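Local structure of HpuA (Kingella denitrificans ATCC 33394, 5EC6) at residues Thr44-Lys56 with Leu66-Tyr80. The protein probably serves as an outer-membrane lipoprotein receptor that binds haemoglobin, contributing to iron acquisition by the bacterium. Numbering follows the deposited sequence.
Sequences TQGGSVKPFTITK and LTNQEILYQAPDGKY
Phe-52 presents the CE1/CZ edge of its ring to one face of Tyr-80, an offset edge-to-face pair with planes at 89° and CZ 3.5 Å from Tyr-80 CE2. Over one face of Phe-52 lies Leu-72, whose CD1 sits 4.0 Å from the ring centroid and 27° off its normal, a CH-pi contact. Phe-52 CG stands anti to the carbonyl carbon (chi1 -75°), which carries the ring along the strand to Tyr-80 and Leu-72. On the opposite face of Tyr-80 Gln-74 CG lies over the centre; Lys-50 CD is at the edge. The extended Lys-50 chain delivers NZ to Gln-74 OE1 at 2.8 Å, tilted from the carbonyl plane; a water that also meets Ser-48 OG donates to the same oxygen. The Gln-74 amide is gripped at its other end too, because NE2 donates to Gly-78 O in the type I turn 75-78. These groups share one face of a long, twisted antiparallel beta hairpin, strands 48-57 and 65-74, the central pair of a four-stranded sheet. Five hydrogen-bonded pairs, from Ser-48/Gln-74 to Lys-56/Leu-66, fix the register. Further along that face, Glu-70 OE2 forms a salt bridge with Lys-56 NZ, weak at 3.3 Å, and a water joins Lys-56 NZ to Glu-70 OE1; Ile-54 CD1 packs against the carboxylate. On the reverse face Thr-55 OG1 and Thr-67 OG1 are hydrogen-bonded, and Thr-53 CG2 presses on Thr-67 CG2 at a tight 3.5 Å. There Ile-71 divides its branches, CG2 meeting Val-49 CB at 3.7 Å and CD1 meeting Pro-51. Tyr-73, stacked with Phe-151, receives Val-49 CG1 at its ring edge, and its hydroxyl donates to an in-plane water that bridges to Gly-46 O.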
loop_
_atom_site.group_PDB
_atom_site.type_symbol
_atom_site.label_atom_id
_atom_site.label_comp_id
_atom_site.label_asym_id
_atom_site.label_seq_id
_atom_site.Cartn_x
_atom_site.Cartn_y
_atom_site.Cartn_z
ATOM N N THR A 44 -9.610 -8.076 -0.839
ATOM C CA THR A 44 -10.529 -8.702 -1.820
ATOM C C THR A 44 -11.311 -9.853 -1.190
ATOM O O THR A 44 -12.501 -10.049 -1.513
ATOM C CB THR A 44 -9.854 -9.129 -3.102
ATOM O OG1 THR A 44 -8.869 -10.119 -2.832
ATOM C CG2 THR A 44 -9.267 -7.959 -3.864
ATOM N N GLN A 45 -10.708 -10.602 -0.277
ATOM C CA GLN A 45 -11.405 -11.722 0.356
ATOM C C GLN A 45 -10.896 -11.965 1.778
ATOM O O GLN A 45 -10.400 -13.024 2.125
ATOM C CB GLN A 45 -11.302 -12.991 -0.519
ATOM C CG GLN A 45 -12.361 -14.035 -0.196
ATOM C CD GLN A 45 -13.795 -13.638 -0.586
ATOM O OE1 GLN A 45 -14.251 -13.902 -1.704
ATOM N NE2 GLN A 45 -14.510 -13.008 0.346
ATOM N N GLY A 46 -10.990 -10.913 2.568
ATOM C CA GLY A 46 -10.710 -11.016 4.008
ATOM C C GLY A 46 -9.284 -10.679 4.325
ATOM O O GLY A 46 -8.456 -10.517 3.422
ATOM N N GLY A 47 -9.020 -10.605 5.627
ATOM C CA GLY A 47 -7.638 -10.284 6.102
ATOM C C GLY A 47 -7.567 -8.804 6.404
ATOM O O GLY A 47 -8.283 -7.960 5.824
ATOM N N SER A 48 -6.736 -8.439 7.377
ATOM C CA SER A 48 -6.562 -7.044 7.727
ATOM C C SER A 48 -5.255 -6.807 8.486
ATOM O O SER A 48 -4.659 -7.759 9.043
ATOM C CB SER A 48 -7.750 -6.532 8.542
ATOM O OG SER A 48 -7.798 -7.099 9.827
ATOM N N VAL A 49 -4.803 -5.562 8.485
ATOM C CA VAL A 49 -3.628 -5.153 9.311
ATOM C C VAL A 49 -4.133 -4.675 10.670
ATOM O O VAL A 49 -5.153 -3.954 10.776
ATOM C CB VAL A 49 -2.722 -4.129 8.607
ATOM C CG1 VAL A 49 -1.948 -4.766 7.493
ATOM C CG2 VAL A 49 -3.487 -2.891 8.132
ATOM N N LYS A 50 -3.446 -5.103 11.756
ATOM C CA LYS A 50 -3.927 -4.848 13.078
ATOM C C LYS A 50 -2.737 -4.414 13.965
ATOM O O LYS A 50 -1.630 -4.932 13.801
ATOM C CB LYS A 50 -4.582 -6.082 13.672
ATOM C CG LYS A 50 -5.905 -6.460 13.026
ATOM C CD LYS A 50 -6.661 -7.453 13.864
ATOM C CE LYS A 50 -8.132 -7.490 13.472
ATOM N NZ LYS A 50 -8.760 -8.652 14.162
ATOM N N PRO A 51 -2.961 -3.417 14.821
ATOM C CA PRO A 51 -1.846 -2.886 15.671
ATOM C C PRO A 51 -1.724 -3.640 17.003
ATOM O O PRO A 51 -2.734 -4.020 17.625
ATOM C CB PRO A 51 -2.285 -1.458 15.940
ATOM C CG PRO A 51 -3.793 -1.517 15.960
ATOM C CD PRO A 51 -4.176 -2.602 14.971
ATOM N N PHE A 52 -0.482 -3.784 17.457
ATOM C CA PHE A 52 -0.162 -4.491 18.700
ATOM C C PHE A 52 0.944 -3.738 19.439
ATOM O O PHE A 52 1.715 -2.980 18.862
ATOM C CB PHE A 52 0.334 -5.910 18.387
ATOM C CG PHE A 52 -0.754 -6.843 17.986
ATOM C CD1 PHE A 52 -1.143 -6.898 16.649
ATOM C CD2 PHE A 52 -1.441 -7.568 18.928
ATOM C CE1 PHE A 52 -2.132 -7.731 16.267
ATOM C CE2 PHE A 52 -2.490 -8.387 18.556
ATOM C CZ PHE A 52 -2.819 -8.466 17.225
ATOM N N THR A 53 0.995 -3.989 20.741
ATOM C CA THR A 53 2.151 -3.602 21.558
ATOM C C THR A 53 2.838 -4.881 21.965
ATOM O O THR A 53 2.215 -5.762 22.539
ATOM C CB THR A 53 1.658 -2.801 22.768
ATOM O OG1 THR A 53 0.995 -1.614 22.306
ATOM C CG2 THR A 53 2.830 -2.348 23.659
ATOM N N ILE A 54 4.110 -5.009 21.584
ATOM C CA ILE A 54 4.814 -6.255 21.672
ATOM C C ILE A 54 6.067 -6.065 22.544
ATOM O O ILE A 54 6.895 -5.177 22.273
ATOM C CB ILE A 54 5.147 -6.794 20.300
ATOM C CG1 ILE A 54 3.813 -7.095 19.587
ATOM C CG2 ILE A 54 6.008 -8.027 20.383
ATOM C CD1 ILE A 54 3.936 -7.783 18.279
ATOM N N THR A 55 6.188 -6.950 23.521
ATOM C CA THR A 55 7.341 -6.946 24.447
ATOM C C THR A 55 8.200 -8.152 24.160
ATOM O O THR A 55 7.703 -9.293 24.010
ATOM C CB THR A 55 6.833 -6.889 25.884
ATOM O OG1 THR A 55 6.049 -5.713 26.095
ATOM C CG2 THR A 55 8.008 -6.835 26.874
ATOM N N LYS A 56 9.517 -7.915 24.045
ATOM C CA LYS A 56 10.478 -8.950 23.684
ATOM C C LYS A 56 11.723 -8.782 24.555
ATOM O O LYS A 56 12.046 -7.684 24.917
ATOM C CB LYS A 56 10.983 -8.814 22.238
ATOM C CG LYS A 56 9.903 -8.681 21.193
ATOM C CD LYS A 56 10.489 -8.600 19.792
ATOM C CE LYS A 56 9.472 -9.046 18.759
ATOM N NZ LYS A 56 9.782 -8.451 17.434
ATOM N N LEU A 66 12.036 -5.110 26.065
ATOM C CA LEU A 66 11.871 -4.044 25.113
ATOM C C LEU A 66 10.414 -4.076 24.589
ATOM O O LEU A 66 9.984 -5.093 24.068
ATOM C CB LEU A 66 12.823 -4.248 23.949
ATOM C CG LEU A 66 14.320 -4.399 24.324
ATOM C CD1 LEU A 66 15.133 -4.746 23.125
ATOM C CD2 LEU A 66 14.818 -3.135 25.028
ATOM N N THR A 67 9.727 -2.962 24.692
ATOM C CA THR A 67 8.335 -2.860 24.273
ATOM C C THR A 67 8.236 -1.893 23.094
ATOM O O THR A 67 8.771 -0.781 23.137
ATOM C CB THR A 67 7.496 -2.398 25.427
ATOM O OG1 THR A 67 7.569 -3.368 26.462
ATOM C CG2 THR A 67 6.049 -2.253 25.016
ATOM N N ASN A 68 7.569 -2.321 22.025
ATOM C CA ASN A 68 7.413 -1.469 20.847
ATOM C C ASN A 68 6.038 -1.716 20.229
ATOM O O ASN A 68 5.522 -2.787 20.348
ATOM C CB ASN A 68 8.490 -1.791 19.833
ATOM C CG ASN A 68 9.836 -1.230 20.261
ATOM O OD1 ASN A 68 10.002 -0.012 20.295
ATOM N ND2 ASN A 68 10.738 -2.099 20.729
ATOM N N GLN A 69 5.553 -0.706 19.529
ATOM C CA GLN A 69 4.360 -0.819 18.664
ATOM C C GLN A 69 4.702 -1.518 17.382
ATOM O O GLN A 69 5.752 -1.244 16.756
ATOM C CB GLN A 69 3.815 0.565 18.384
ATOM C CG GLN A 69 3.240 1.234 19.595
ATOM C CD GLN A 69 2.647 2.609 19.272
ATOM O OE1 GLN A 69 3.145 3.354 18.378
ATOM N NE2 GLN A 69 1.579 2.934 19.952
ATOM N N GLU A 70 3.822 -2.452 16.954
ATOM C CA GLU A 70 4.030 -3.174 15.723
ATOM C C GLU A 70 2.675 -3.290 15.016
ATOM O O GLU A 70 1.631 -3.120 15.640
ATOM C CB GLU A 70 4.603 -4.566 15.936
ATOM C CG GLU A 70 5.996 -4.523 16.570
ATOM C CD GLU A 70 6.696 -5.855 16.630
ATOM O OE1 GLU A 70 6.395 -6.763 15.838
ATOM O OE2 GLU A 70 7.632 -5.964 17.480
ATOM N N ILE A 71 2.729 -3.577 13.723
ATOM C CA ILE A 71 1.551 -4.002 12.958
ATOM C C ILE A 71 1.769 -5.413 12.480
ATOM O O ILE A 71 2.828 -5.710 11.935
ATOM C CB ILE A 71 1.357 -3.137 11.693
ATOM C CG1 ILE A 71 1.190 -1.648 12.010
ATOM C CG2 ILE A 71 0.173 -3.700 10.867
ATOM C CD1 ILE A 71 -0.143 -1.263 12.578
ATOM N N LEU A 72 0.777 -6.280 12.705
ATOM C CA LEU A 72 0.765 -7.631 12.179
ATOM C C LEU A 72 -0.336 -7.733 11.121
ATOM O O LEU A 72 -1.313 -6.990 11.191
ATOM C CB LEU A 72 0.495 -8.657 13.283
ATOM C CG LEU A 72 1.443 -8.638 14.482
ATOM C CD1 LEU A 72 1.004 -9.650 15.562
ATOM C CD2 LEU A 72 2.838 -8.895 13.983
ATOM N N TYR A 73 -0.142 -8.651 10.188
ATOM C CA TYR A 73 -1.139 -8.981 9.176
ATOM C C TYR A 73 -1.952 -10.156 9.718
ATOM O O TYR A 73 -1.396 -11.208 9.988
ATOM C CB TYR A 73 -0.468 -9.315 7.834
ATOM C CG TYR A 73 -1.469 -9.852 6.840
ATOM C CD1 TYR A 73 -2.412 -9.036 6.263
ATOM C CD2 TYR A 73 -1.511 -11.192 6.561
ATOM C CE1 TYR A 73 -3.367 -9.550 5.390
ATOM C CE2 TYR A 73 -2.458 -11.711 5.706
ATOM C CZ TYR A 73 -3.377 -10.895 5.128
ATOM O OH TYR A 73 -4.323 -11.447 4.268
ATOM N N GLN A 74 -3.262 -9.987 9.865
ATOM C CA GLN A 74 -4.166 -11.131 10.170
ATOM C C GLN A 74 -4.770 -11.670 8.847
ATOM O O GLN A 74 -5.507 -10.962 8.135
ATOM C CB GLN A 74 -5.289 -10.737 11.129
ATOM C CG GLN A 74 -6.014 -11.969 11.626
ATOM C CD GLN A 74 -7.179 -11.699 12.534
ATOM O OE1 GLN A 74 -7.827 -10.669 12.481
ATOM N NE2 GLN A 74 -7.422 -12.636 13.438
ATOM N N ALA A 75 -4.449 -12.916 8.549
ATOM C CA ALA A 75 -4.906 -13.541 7.321
ATOM C C ALA A 75 -6.386 -13.879 7.446
ATOM O O ALA A 75 -6.933 -13.877 8.531
ATOM C CB ALA A 75 -4.053 -14.746 7.064
ATOM N N PRO A 76 -7.041 -14.184 6.307
ATOM C CA PRO A 76 -8.450 -14.594 6.324
ATOM C C PRO A 76 -8.756 -15.806 7.191
ATOM O O PRO A 76 -9.904 -15.939 7.632
ATOM C CB PRO A 76 -8.746 -14.899 4.859
ATOM C CG PRO A 76 -7.753 -14.099 4.071
ATOM C CD PRO A 76 -6.491 -14.146 4.934
ATOM N N ASP A 77 -7.756 -16.647 7.451
ATOM C CA ASP A 77 -7.921 -17.797 8.342
ATOM C C ASP A 77 -7.746 -17.478 9.800
ATOM O O ASP A 77 -7.770 -18.375 10.634
ATOM C CB ASP A 77 -7.003 -18.972 7.891
ATOM C CG ASP A 77 -5.496 -18.687 8.035
ATOM O OD1 ASP A 77 -5.120 -17.580 8.570
ATOM O OD2 ASP A 77 -4.685 -19.558 7.592
ATOM N N GLY A 78 -7.496 -16.213 10.131
ATOM C CA GLY A 78 -7.403 -15.793 11.509
ATOM C C GLY A 78 -5.956 -15.784 12.046
ATOM O O GLY A 78 -5.723 -15.272 13.172
ATOM N N LYS A 79 -5.004 -16.330 11.292
ATOM C CA LYS A 79 -3.592 -16.441 11.775
ATOM C C LYS A 79 -2.924 -15.081 11.532
ATOM O O LYS A 79 -3.200 -14.430 10.537
ATOM C CB LYS A 79 -2.813 -17.522 11.068
ATOM C CG LYS A 79 -3.362 -18.949 11.234
ATOM C CD LYS A 79 -3.246 -19.392 12.666
ATOM C CE LYS A 79 -3.559 -20.890 12.847
ATOM N NZ LYS A 79 -4.985 -21.225 12.679
ATOM N N TYR A 80 -2.030 -14.696 12.429
ATOM C CA TYR A 80 -1.277 -13.447 12.330
ATOM C C TYR A 80 0.158 -13.664 11.882
ATOM O O TYR A 80 0.826 -14.627 12.294
ATOM C CB TYR A 80 -1.240 -12.756 13.682
ATOM C CG TYR A 80 -2.530 -12.180 14.194
ATOM C CD1 TYR A 80 -3.427 -12.958 14.927
ATOM C CD2 TYR A 80 -2.852 -10.862 13.991
ATOM C CE1 TYR A 80 -4.591 -12.426 15.400
ATOM C CE2 TYR A 80 -3.994 -10.318 14.491
ATOM C CZ TYR A 80 -4.867 -11.097 15.222
ATOM O OH TYR A 80 -6.023 -10.582 15.726
HETATM O O HOH W 1 -5.729 -9.946 2.654
HETATM O O HOH W 2 -8.721 -9.695 10.129
HETATM O O HOH W 3 1.583 0.832 22.666
HETATM O O HOH W 4 8.374 -5.297 19.724
HETATM O O HOH W 5 7.244 -9.284 16.441
#